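Local coordinates for protein diol-dehydratase (Roseburia inulinivorans, PDB 5I2A) that probably dehydrates 1,2-propanediol without vitamin B12, as a lyase of the glycyl radical enzyme family, at residues A[558-563]-A[717-722]; A[569-574]-A[647-652]; A[654-657]-A[663-666]; A[740-745]-A[778-783]. All coordinates share one frame; numbering follows the deposited sequence.

How the contacts relate
Contacts 1, 2 and 3 gather round helix 558-574: its first turn makes contact 1, its last turns make contact 2, and contact 3 touches its flank through Asp563, which accepts from Tyr656. All three are buried, although contact 2 lies farthest out, its centre about 36 Å from the centre of the chain. Contact 1 has a direct hydrogen bond and two bridging waters, contact 3 valine packing and one bridging water, and contact 2 is purely apolar across its two helices. Contact 4, partly buried, again joins apolar groups, here with an aromatic edge. Asp664 ties contact 3 to contact 4 through Ser740 and Lys743, whereas contacts 2 and 4 stay about 13 Å apart at their nearest atoms.

Contact 1. Residues A[558-563]-A[717-722]; sequences IANVAD and TPVADG
Asn560 reaches across from the first turn of helix 558-574, its CG anti to the carbonyl carbon (chi1 -54°), and takes the backbone N-H of Ala720 on its amide oxygen. The bond from Ala720 N to Asn560 OD1 is 2.8 Å long and nearly straight, 170° at the hydrogen, and it arrives in the carbonyl plane on a lone pair. The same oxygen rests against Val719 CB at 3.4 Å, the two side chains crossing at about a right angle. Beside it, the methyls Ala559 CB and Ala720 CB meet at 4.0 Å. Two waters complete the join: one links Ala559 N to Gly722 O, lying 2.8 Å from Gly722 O, and the other lies between Ile558 N and the same carbonyl. Farther out, Asp711 accepts from Asn560 ND2, which, with the Ala720 bond, is consistent with one orientation of the amide. A leucine here would probably leave the Ala720 N-H and the Asp711 carboxylate each without this partner, and the loop less firmly placed. Ile558, Val561 and Ala562 pack on helix 661-678. The result is a loop of the glycine-radical region held to a helix of the pyruvate formate lyase-like region of this glycyl radical enzyme.

Contact 2. Residues A[569-574]-A[647-652]; sequences KKLVFE and HEMILE
This is a small apolar helix-to-helix contact in the pyruvate formate lyase-like part of the chain, joining the last turns of helix 558-574 to helix 637-651 near its C-terminal part, well away from the centre of the molecule. The backbones stay apart, 8.1 Å between Leu571 CA and Ile650 CA, and side chains bridge the distance. Leu571 is the one residue of 569-574 that reaches over. It lies in a wider pi-type turn, marked by the bond from Glu574 N to Lys569 O. In that turn Lys570 NZ forms a salt bridge with Glu574 OE1 on its syn side, and Glu662 forms salt bridges with Lys570 and Lys569. Leu653 also packs on Leu571, and Arg577 lies against Met649. Ile650 offers the flank of its chain, CG1 lying 3.8 Å from Leu571 CD1. Met649 comes alongside Leu571, the two chains running past each other in opposite directions. With chi1 at 45°, its CG sits between backbone N and carbonyl carbon, and a bend at chi3 brings the methyl onto the leucine fork: Met649 CE touches Leu571 CD1 at 3.6 Å and Leu571 CD2 at 3.7 Å.

Contact 3. Residues A[654-657]-A[663-666]; sequences PKYG and VDEL
The loop joining helices 637-651 and 661-678 folds back on the start of the second helix, and this contact is where they meet. Val663 points into the bend and straddles it with its two methyls. Val663 CG1, anti to its own nitrogen (chi1 -169°), presses on the backbone at Tyr656 N, 3.4 Å away, while Val663 CG2 lies 3.7 Å from Pro654 O. Beside it, Asp664 swings its carboxylate to the edge of the Tyr656 ring, where Asp664 OD1 comes to 3.3 Å of Tyr656 CD1, near the ring plane; carboxylate and ring stand 89° apart. Asp664 OD1 also accepts a hydrogen bond from a water 2.8 Å away, and the same water donates to Lys655 O, joining loop and helix through solvent. The other carboxylate oxygen, OD2, is held by Ser740 and Lys743. At the backbone angles of Gly657, where phi is positive, a CB would be jammed against the carbonyl O of Tyr656. The Tyr656 hydroxyl bonds to Val723 O, so an alanine in its place would probably leave that carbonyl without its mate and open a gap beside Asp664. The loop is thus wedged between helix 558-574, where Asp563 accepts from Tyr656 N and Ala559 meets the ring, and helix 734-741, whose Ser740 and Val741 pack against Tyr656.

Contact 4. Residues A[740-745]-A[778-783]; sequences SVAKLD and RGYFDQ
Tyr780 leans from helix 766-781 toward Val741 and Ala742, where helix 734-741 gives way to a turn, with CG anti to its backbone N (chi1 176°), which carries the ring across the gap. From CB outward, the ring brings one edge to the partner segment: Tyr780 CD1 lies 4.1 Å from Ala742 CB. The next atom, Tyr780 CE1, approaches Ala742 N at 3.8 Å, near the ring plane, and also meets Val741 CG1 at 3.9 Å. At the far end the hydroxyl oxygen, Tyr780 OH, rests on Val741 CG1 at 3.5 Å, the valine methyl coming at a slant to the ring. Ala742 points its methyl toward 778-783, where it touches Gln783 CB at 3.6 Å. Gln783 then runs on, extended beyond CG, and its amide turns back to its own segment: Gln783 NE2 donates to Gly779 O at 3.1 Å, from 49° above that carbonyl's plane, and also to Asn739. Val741 to Leu744 form a type I beta turn. Both segments belong to the glycine-radical region. Leu744 packs against Ala667 of helix 661-678, and Phe781 and Arg778 touch Val385 of strand 380-385, so the contact sits between that helix and the sheet.

Contact 1. Residues A[558-563]-A[717-722]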
loop_
_atom_site.group_PDB
_atom_site.type_symbol
_atom_site.label_atom_id
_atom_site.label_comp_id
_atom_site.label_asym_id
_atom_site.label_seq_id
_atom_site.Cartn_x
_atom_site.Cartn_y
_atom_site.Cartn_z
ATOM N N ILE A 558 -25.565 -26.754 11.079
ATOM C CA ILE A 558 -25.482 -27.265 12.453
ATOM C C ILE A 558 -26.452 -28.438 12.731
ATOM O O ILE A 558 -26.045 -29.449 13.308
ATOM C CB ILE A 558 -25.736 -26.152 13.477
ATOM C CG1 ILE A 558 -24.468 -25.326 13.662
ATOM C CG2 ILE A 558 -26.111 -26.734 14.817
ATOM C CD1 ILE A 558 -24.595 -24.243 14.711
ATOM N N ALA A 559 -27.716 -28.313 12.323
ATOM C CA ALA A 559 -28.679 -29.406 12.537
ATOM C C ALA A 559 -28.226 -30.685 11.830
ATOM O O ALA A 559 -28.272 -31.774 12.409
ATOM C CB ALA A 559 -30.101 -29.006 12.056
ATOM N N ASN A 560 -27.800 -30.548 10.577
ATOM C CA ASN A 560 -27.366 -31.703 9.794
ATOM C C ASN A 560 -26.181 -32.393 10.459
ATOM O O ASN A 560 -26.162 -33.614 10.578
ATOM C CB ASN A 560 -27.000 -31.293 8.365
ATOM C CG ASN A 560 -28.122 -30.548 7.671
ATOM O OD1 ASN A 560 -28.069 -29.331 7.528
ATOM N ND2 ASN A 560 -29.157 -31.277 7.261
ATOM N N VAL A 561 -25.213 -31.600 10.914
ATOM C CA VAL A 561 -24.018 -32.126 11.571
ATOM C C VAL A 561 -24.362 -32.809 12.896
ATOM O O VAL A 561 -23.889 -33.903 13.171
ATOM C CB VAL A 561 -22.967 -31.006 11.818
ATOM C CG1 VAL A 561 -21.836 -31.490 12.725
ATOM C CG2 VAL A 561 -22.416 -30.506 10.504
ATOM N N ALA A 562 -25.204 -32.174 13.702
ATOM C CA ALA A 562 -25.564 -32.730 14.997
ATOM C C ALA A 562 -26.259 -34.079 14.845
ATOM O O ALA A 562 -25.905 -35.052 15.514
ATOM C CB ALA A 562 -26.461 -31.777 15.759
ATOM N N ASP A 563 -27.260 -34.118 13.977
ATOM C CA ASP A 563 -28.015 -35.338 13.752
ATOM C C ASP A 563 -27.129 -36.415 13.132
ATOM O O ASP A 563 -27.230 -37.590 13.494
ATOM C CB ASP A 563 -29.221 -35.060 12.868
ATOM C CG ASP A 563 -30.344 -34.335 13.610
ATOM O OD1 ASP A 563 -30.487 -34.525 14.838
ATOM O OD2 ASP A 563 -31.080 -33.574 12.957
ATOM N N THR A 717 -29.400 -32.144 -1.660
ATOM C CA THR A 717 -30.553 -31.378 -1.176
ATOM C C THR A 717 -30.054 -30.277 -0.226
ATOM O O THR A 717 -28.899 -30.323 0.191
ATOM C CB THR A 717 -31.574 -32.284 -0.471
ATOM O OG1 THR A 717 -30.990 -32.845 0.708
ATOM C CG2 THR A 717 -32.071 -33.404 -1.440
ATOM N N PRO A 718 -30.907 -29.279 0.096
ATOM C CA PRO A 718 -30.427 -28.160 0.925
ATOM C C PRO A 718 -29.953 -28.595 2.308
ATOM O O PRO A 718 -30.452 -29.587 2.830
ATOM C CB PRO A 718 -31.660 -27.252 1.042
ATOM C CG PRO A 718 -32.452 -27.541 -0.227
ATOM C CD PRO A 718 -32.247 -29.011 -0.470
ATOM N N VAL A 719 -28.978 -27.888 2.872
ATOM C CA VAL A 719 -28.675 -28.067 4.291
ATOM C C VAL A 719 -29.617 -27.157 5.079
ATOM O O VAL A 719 -30.349 -26.379 4.487
ATOM C CB VAL A 719 -27.196 -27.758 4.623
ATOM C CG1 VAL A 719 -26.294 -28.766 3.950
ATOM C CG2 VAL A 719 -26.831 -26.349 4.206
ATOM N N ALA A 720 -29.616 -27.267 6.403
ATOM C CA ALA A 720 -30.499 -26.457 7.245
ATOM C C ALA A 720 -30.260 -24.951 7.108
ATOM O O ALA A 720 -29.174 -24.498 6.760
ATOM C CB ALA A 720 -30.354 -26.866 8.712
ATOM N N ASP A 721 -31.303 -24.180 7.368
ATOM C CA ASP A 721 -31.199 -22.735 7.339
ATOM C C ASP A 721 -30.964 -22.220 8.743
ATOM O O ASP A 721 -31.844 -22.311 9.587
ATOM C CB ASP A 721 -32.463 -22.107 6.738
ATOM C CG ASP A 721 -33.749 -22.663 7.353
ATOM O OD1 ASP A 721 -33.894 -23.893 7.439
ATOM O OD2 ASP A 721 -34.617 -21.867 7.742
ATOM N N GLY A 722 -29.769 -21.697 8.996
ATOM C CA GLY A 722 -29.437 -21.128 10.290
ATOM C C GLY A 722 -29.136 -22.136 11.380
ATOM O O GLY A 722 -28.490 -23.147 11.130
HETATM O O HOH W 1 -25.531 -23.653 11.129
HETATM O O HOH W 2 -29.271 -25.748 11.769
#

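Contact 2. Residues A[569-574]-A[647-652]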
loop_
_atom_site.group_PDB
_atom_site.type_symbol
_atom_site.label_atom_id
_atom_site.label_comp_id
_atom_site.label_asym_id
_atom_site.label_seq_id
_atom_site.Cartn_x
_atom_site.Cartn_y
_atom_site.Cartn_z
ATOM N N LYS A 569 -22.817 -41.983 16.426
ATOM C CA LYS A 569 -22.616 -42.367 17.812
ATOM C C LYS A 569 -23.531 -43.526 18.217
ATOM O O LYS A 569 -23.061 -44.501 18.799
ATOM C CB LYS A 569 -22.838 -41.174 18.734
ATOM C CG LYS A 569 -22.484 -41.434 20.179
ATOM C CD LYS A 569 -23.032 -40.336 21.078
ATOM C CE LYS A 569 -22.352 -40.340 22.442
ATOM N NZ LYS A 569 -23.160 -39.634 23.464
ATOM N N LYS A 570 -24.817 -43.430 17.886
ATOM C CA LYS A 570 -25.808 -44.439 18.278
ATOM C C LYS A 570 -25.785 -45.722 17.460
ATOM O O LYS A 570 -25.616 -46.801 18.012
ATOM C CB LYS A 570 -27.214 -43.866 18.199
ATOM C CG LYS A 570 -27.568 -42.958 19.334
ATOM C CD LYS A 570 -27.414 -43.647 20.662
ATOM C CE LYS A 570 -27.718 -42.683 21.783
ATOM N NZ LYS A 570 -27.378 -43.246 23.116
ATOM N N LEU A 571 -25.943 -45.609 16.149
ATOM C CA LEU A 571 -26.114 -46.789 15.309
ATOM C C LEU A 571 -24.812 -47.494 14.939
ATOM O O LEU A 571 -24.822 -48.690 14.690
ATOM C CB LEU A 571 -26.869 -46.423 14.034
ATOM C CG LEU A 571 -28.235 -45.789 14.260
ATOM C CD1 LEU A 571 -28.973 -45.648 12.946
ATOM C CD2 LEU A 571 -29.029 -46.629 15.247
ATOM N N VAL A 572 -23.696 -46.774 14.899
ATOM C CA VAL A 572 -22.444 -47.417 14.519
ATOM C C VAL A 572 -21.620 -47.869 15.736
ATOM O O VAL A 572 -21.254 -49.035 15.822
ATOM C CB VAL A 572 -21.585 -46.501 13.619
ATOM C CG1 VAL A 572 -20.230 -47.136 13.344
ATOM C CG2 VAL A 572 -22.302 -46.220 12.306
ATOM N N PHE A 573 -21.353 -46.969 16.682
ATOM C CA PHE A 573 -20.440 -47.283 17.791
ATOM C C PHE A 573 -21.090 -47.938 19.033
ATOM O O PHE A 573 -20.560 -48.911 19.559
ATOM C CB PHE A 573 -19.703 -46.017 18.208
ATOM C CG PHE A 573 -18.649 -45.604 17.229
ATOM C CD1 PHE A 573 -17.471 -46.320 17.128
ATOM C CD2 PHE A 573 -18.843 -44.525 16.387
ATOM C CE1 PHE A 573 -16.505 -45.959 16.217
ATOM C CE2 PHE A 573 -17.869 -44.157 15.472
ATOM C CZ PHE A 573 -16.701 -44.878 15.393
ATOM N N GLU A 574 -22.216 -47.405 19.505
ATOM C CA GLU A 574 -22.892 -47.954 20.686
ATOM C C GLU A 574 -23.740 -49.191 20.385
ATOM O O GLU A 574 -23.458 -50.264 20.880
ATOM C CB GLU A 574 -23.770 -46.890 21.349
ATOM C CG GLU A 574 -22.976 -45.738 21.909
ATOM C CD GLU A 574 -23.819 -44.707 22.640
ATOM O OE1 GLU A 574 -25.049 -44.900 22.792
ATOM O OE2 GLU A 574 -23.230 -43.694 23.072
ATOM N N HIS A 647 -31.532 -46.264 5.935
ATOM C CA HIS A 647 -32.169 -44.963 5.881
ATOM C C HIS A 647 -33.343 -44.897 6.848
ATOM O O HIS A 647 -33.509 -43.914 7.564
ATOM C CB HIS A 647 -32.653 -44.654 4.468
ATOM C CG HIS A 647 -32.937 -43.202 4.237
ATOM N ND1 HIS A 647 -33.975 -42.761 3.448
ATOM C CD2 HIS A 647 -32.304 -42.089 4.678
ATOM C CE1 HIS A 647 -33.980 -41.441 3.421
ATOM N NE2 HIS A 647 -32.975 -41.005 4.159
ATOM N N GLU A 648 -34.148 -45.954 6.873
ATOM C CA GLU A 648 -35.332 -45.970 7.720
ATOM C C GLU A 648 -34.985 -45.916 9.194
ATOM O O GLU A 648 -35.631 -45.186 9.938
ATOM C CB GLU A 648 -36.201 -47.202 7.441
ATOM C CG GLU A 648 -37.127 -47.066 6.224
ATOM C CD GLU A 648 -38.001 -45.808 6.239
ATOM O OE1 GLU A 648 -38.321 -45.296 7.334
ATOM O OE2 GLU A 648 -38.374 -45.330 5.143
ATOM N N MET A 649 -33.979 -46.668 9.635
ATOM C CA MET A 649 -33.653 -46.610 11.053
ATOM C C MET A 649 -33.030 -45.256 11.407
ATOM O O MET A 649 -33.174 -44.789 12.528
ATOM C CB MET A 649 -32.736 -47.764 11.492
ATOM C CG MET A 649 -31.558 -48.085 10.605
ATOM S SD MET A 649 -30.762 -49.620 11.161
ATOM C CE MET A 649 -30.050 -49.032 12.663
ATOM N N ILE A 650 -32.369 -44.615 10.445
ATOM C CA ILE A 650 -31.823 -43.282 10.686
ATOM C C ILE A 650 -32.957 -42.255 10.831
ATOM O O ILE A 650 -32.931 -41.433 11.734
ATOM C CB ILE A 650 -30.845 -42.862 9.571
ATOM C CG1 ILE A 650 -29.476 -43.510 9.813
ATOM C CG2 ILE A 650 -30.695 -41.348 9.525
ATOM C CD1 ILE A 650 -28.545 -43.420 8.643
ATOM N N LEU A 651 -33.963 -42.324 9.964
ATOM C CA LEU A 651 -35.081 -41.380 10.045
ATOM C C LEU A 651 -35.929 -41.543 11.306
ATOM O O LEU A 651 -36.655 -40.624 11.681
ATOM C CB LEU A 651 -35.976 -41.498 8.816
ATOM C CG LEU A 651 -35.327 -41.129 7.481
ATOM C CD1 LEU A 651 -36.334 -41.247 6.349
ATOM C CD2 LEU A 651 -34.741 -39.732 7.536
ATOM N N GLU A 652 -35.824 -42.698 11.962
ATOM C CA GLU A 652 -36.579 -42.967 13.189
ATOM C C GLU A 652 -35.868 -42.506 14.454
ATOM O O GLU A 652 -36.475 -42.471 15.512
ATOM C CB GLU A 652 -36.890 -44.462 13.310
ATOM C CG GLU A 652 -38.026 -44.905 12.416
ATOM C CD GLU A 652 -38.091 -46.414 12.259
ATOM O OE1 GLU A 652 -37.247 -47.115 12.867
ATOM O OE2 GLU A 652 -38.975 -46.893 11.513
#

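Contact 3. Residues A[654-657]-A[663-666]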
loop_
_atom_site.group_PDB
_atom_site.type_symbol
_atom_site.label_atom_id
_atom_site.label_comp_id
_atom_site.label_asym_id
_atom_site.label_seq_id
_atom_site.Cartn_x
_atom_site.Cartn_y
_atom_site.Cartn_z
ATOM N N PRO A 654 -34.235 -40.125 17.359
ATOM C CA PRO A 654 -34.553 -38.781 17.852
ATOM C C PRO A 654 -33.676 -37.733 17.154
ATOM O O PRO A 654 -32.532 -38.025 16.851
ATOM C CB PRO A 654 -34.249 -38.865 19.357
ATOM C CG PRO A 654 -33.455 -40.114 19.537
ATOM C CD PRO A 654 -33.841 -41.041 18.439
ATOM N N LYS A 655 -34.217 -36.546 16.896
ATOM C CA LYS A 655 -33.504 -35.524 16.147
ATOM C C LYS A 655 -33.363 -34.214 16.931
ATOM O O LYS A 655 -34.137 -33.929 17.842
ATOM C CB LYS A 655 -34.215 -35.242 14.823
ATOM C CG LYS A 655 -34.436 -36.446 13.930
ATOM C CD LYS A 655 -33.138 -36.947 13.323
ATOM C CE LYS A 655 -33.407 -38.064 12.316
ATOM N NZ LYS A 655 -32.147 -38.617 11.716
ATOM N N TYR A 656 -32.361 -33.427 16.554
ATOM C CA TYR A 656 -32.188 -32.067 17.055
ATOM C C TYR A 656 -33.475 -31.297 16.820
ATOM O O TYR A 656 -34.061 -31.396 15.757
ATOM C CB TYR A 656 -30.994 -31.403 16.353
ATOM C CG TYR A 656 -30.769 -29.922 16.621
ATOM C CD1 TYR A 656 -30.385 -29.469 17.877
ATOM C CD2 TYR A 656 -30.858 -28.992 15.588
ATOM C CE1 TYR A 656 -30.135 -28.123 18.109
ATOM C CE2 TYR A 656 -30.597 -27.642 15.805
ATOM C CZ TYR A 656 -30.245 -27.215 17.067
ATOM O OH TYR A 656 -30.010 -25.885 17.298
ATOM N N GLY A 657 -33.933 -30.557 17.828
ATOM C CA GLY A 657 -35.141 -29.764 17.684
ATOM C C GLY A 657 -36.352 -30.344 18.393
ATOM O O GLY A 657 -37.488 -29.901 18.183
ATOM N N VAL A 663 -29.044 -35.617 21.813
ATOM C CA VAL A 663 -28.826 -35.077 20.477
ATOM C C VAL A 663 -28.326 -33.649 20.566
ATOM O O VAL A 663 -27.336 -33.287 19.935
ATOM C CB VAL A 663 -30.098 -35.062 19.626
ATOM C CG1 VAL A 663 -29.730 -34.747 18.192
ATOM C CG2 VAL A 663 -30.810 -36.388 19.712
ATOM N N ASP A 664 -29.020 -32.840 21.359
ATOM C CA ASP A 664 -28.763 -31.409 21.384
ATOM C C ASP A 664 -27.364 -31.070 21.894
ATOM O O ASP A 664 -26.786 -30.062 21.488
ATOM C CB ASP A 664 -29.814 -30.697 22.223
ATOM C CG ASP A 664 -31.217 -30.823 21.634
ATOM O OD1 ASP A 664 -31.340 -31.265 20.469
ATOM O OD2 ASP A 664 -32.190 -30.479 22.331
ATOM N N GLU A 665 -26.813 -31.915 22.760
ATOM C CA GLU A 665 -25.490 -31.646 23.314
ATOM C C GLU A 665 -24.456 -31.769 22.196
ATOM O O GLU A 665 -23.457 -31.063 22.191
ATOM C CB GLU A 665 -25.163 -32.595 24.484
ATOM C CG GLU A 665 -24.850 -34.040 24.058
ATOM C CD GLU A 665 -24.666 -35.014 25.229
ATOM O OE1 GLU A 665 -24.610 -34.571 26.399
ATOM O OE2 GLU A 665 -24.569 -36.233 24.965
ATOM N N LEU A 666 -24.711 -32.653 21.237
ATOM C CA LEU A 666 -23.837 -32.781 20.076
ATOM C C LEU A 666 -23.955 -31.565 19.148
ATOM O O LEU A 666 -22.981 -31.165 18.535
ATOM C CB LEU A 666 -24.142 -34.057 19.302
ATOM C CG LEU A 666 -23.838 -35.379 20.006
ATOM C CD1 LEU A 666 -24.195 -36.534 19.099
ATOM C CD2 LEU A 666 -22.376 -35.460 20.414
HETATM O O HOH W 3 -33.750 -32.594 20.238
#

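Contact 4. Residues A[740-745]-A[778-783]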
loop_
_atom_site.group_PDB
_atom_site.type_symbol
_atom_site.label_atom_id
_atom_site.label_comp_id
_atom_site.label_asym_id
_atom_site.label_seq_id
_atom_site.Cartn_x
_atom_site.Cartn_y
_atom_site.Cartn_z
ATOM N N SER A 740 -34.351 -26.786 22.263
ATOM C CA SER A 740 -33.172 -27.377 21.633
ATOM C C SER A 740 -32.204 -26.310 21.142
ATOM O O SER A 740 -31.010 -26.383 21.409
ATOM C CB SER A 740 -33.550 -28.269 20.444
ATOM O OG SER A 740 -34.087 -29.515 20.837
ATOM N N VAL A 741 -32.729 -25.338 20.404
ATOM C CA VAL A 741 -31.882 -24.363 19.718
ATOM C C VAL A 741 -31.189 -23.468 20.750
ATOM O O VAL A 741 -30.059 -23.040 20.547
ATOM C CB VAL A 741 -32.690 -23.514 18.719
ATOM C CG1 VAL A 741 -31.819 -22.441 18.080
ATOM C CG2 VAL A 741 -33.309 -24.411 17.623
ATOM N N ALA A 742 -31.853 -23.222 21.879
ATOM C CA ALA A 742 -31.235 -22.435 22.950
ATOM C C ALA A 742 -30.106 -23.168 23.673
ATOM O O ALA A 742 -29.421 -22.560 24.469
ATOM C CB ALA A 742 -32.266 -21.995 23.955
ATOM N N LYS A 743 -29.900 -24.454 23.400
ATOM C CA LYS A 743 -28.769 -25.166 24.012
ATOM C C LYS A 743 -27.429 -24.856 23.326
ATOM O O LYS A 743 -26.363 -25.151 23.863
ATOM C CB LYS A 743 -29.022 -26.675 24.018
ATOM C CG LYS A 743 -30.218 -27.069 24.908
ATOM C CD LYS A 743 -30.650 -28.513 24.701
ATOM C CE LYS A 743 -31.933 -28.816 25.474
ATOM N NZ LYS A 743 -32.495 -30.156 25.130
ATOM N N LEU A 744 -27.487 -24.257 22.143
ATOM C CA LEU A 744 -26.276 -23.781 21.492
ATOM C C LEU A 744 -25.711 -22.592 22.265
ATOM O O LEU A 744 -26.461 -21.875 22.941
ATOM C CB LEU A 744 -26.556 -23.355 20.055
ATOM C CG LEU A 744 -27.177 -24.352 19.084
ATOM C CD1 LEU A 744 -27.306 -23.690 17.740
ATOM C CD2 LEU A 744 -26.305 -25.595 18.994
ATOM N N ASP A 745 -24.412 -22.356 22.141
ATOM C CA ASP A 745 -23.846 -21.100 22.638
ATOM C C ASP A 745 -23.998 -20.025 21.561
ATOM O O ASP A 745 -23.215 -19.979 20.620
ATOM C CB ASP A 745 -22.374 -21.266 23.019
ATOM C CG ASP A 745 -21.793 -20.029 23.697
ATOM O OD1 ASP A 745 -22.319 -18.915 23.511
ATOM O OD2 ASP A 745 -20.790 -20.179 24.412
ATOM N N ARG A 778 -40.352 -14.811 23.829
ATOM C CA ARG A 778 -39.741 -14.574 25.132
ATOM C C ARG A 778 -39.229 -15.857 25.800
ATOM O O ARG A 778 -38.212 -15.828 26.472
ATOM C CB ARG A 778 -40.721 -13.863 26.055
ATOM C CG ARG A 778 -40.933 -12.418 25.681
ATOM C CD ARG A 778 -41.389 -11.626 26.876
ATOM N NE ARG A 778 -41.516 -10.194 26.612
ATOM C CZ ARG A 778 -40.495 -9.344 26.567
ATOM N NH1 ARG A 778 -39.251 -9.769 26.734
ATOM N NH2 ARG A 778 -40.719 -8.062 26.346
ATOM N N GLY A 779 -39.921 -16.977 25.607
ATOM C CA GLY A 779 -39.465 -18.247 26.150
ATOM C C GLY A 779 -38.098 -18.656 25.612
ATOM O O GLY A 779 -37.259 -19.178 26.341
ATOM N N TYR A 780 -37.881 -18.423 24.322
ATOM C CA TYR A 780 -36.585 -18.655 23.684
ATOM C C TYR A 780 -35.545 -17.632 24.153
ATOM O O TYR A 780 -34.420 -17.988 24.504
ATOM C CB TYR A 780 -36.752 -18.599 22.165
ATOM C CG TYR A 780 -35.491 -18.737 21.362
ATOM C CD1 TYR A 780 -34.755 -19.911 21.382
ATOM C CD2 TYR A 780 -35.056 -17.705 20.547
ATOM C CE1 TYR A 780 -33.602 -20.046 20.619
ATOM C CE2 TYR A 780 -33.901 -17.829 19.782
ATOM C CZ TYR A 780 -33.187 -19.004 19.823
ATOM O OH TYR A 780 -32.047 -19.137 19.079
ATOM N N PHE A 781 -35.924 -16.359 24.165
ATOM C CA PHE A 781 -34.992 -15.304 24.560
ATOM C C PHE A 781 -34.573 -15.474 26.034
ATOM O O PHE A 781 -33.423 -15.222 26.384
ATOM C CB PHE A 781 -35.593 -13.907 24.321
ATOM C CG PHE A 781 -35.574 -13.457 22.869
ATOM C CD1 PHE A 781 -35.076 -14.280 21.872
ATOM C CD2 PHE A 781 -36.057 -12.206 22.513
ATOM C CE1 PHE A 781 -35.055 -13.858 20.540
ATOM C CE2 PHE A 781 -36.046 -11.777 21.203
ATOM C CZ PHE A 781 -35.540 -12.600 20.202
ATOM N N ASP A 782 -35.491 -15.952 26.877
ATOM C CA ASP A 782 -35.185 -16.198 28.294
ATOM C C ASP A 782 -34.195 -17.339 28.496
ATOM O O ASP A 782 -33.650 -17.507 29.583
ATOM C CB ASP A 782 -36.454 -16.512 29.082
ATOM C CG ASP A 782 -37.299 -15.289 29.331
ATOM O OD1 ASP A 782 -36.794 -14.168 29.176
ATOM O OD2 ASP A 782 -38.477 -15.460 29.664
ATOM N N GLN A 783 -33.977 -18.131 27.454
ATOM C CA GLN A 783 -32.967 -19.176 27.495
ATOM C C GLN A 783 -31.712 -18.767 26.704
ATOM O O GLN A 783 -30.897 -19.607 26.342
ATOM C CB GLN A 783 -33.551 -20.481 26.960
ATOM C CG GLN A 783 -34.707 -21.036 27.796
ATOM C CD GLN A 783 -35.275 -22.311 27.206
ATOM O OE1 GLN A 783 -34.764 -23.404 27.451
ATOM N NE2 GLN A 783 -36.333 -22.174 26.410
#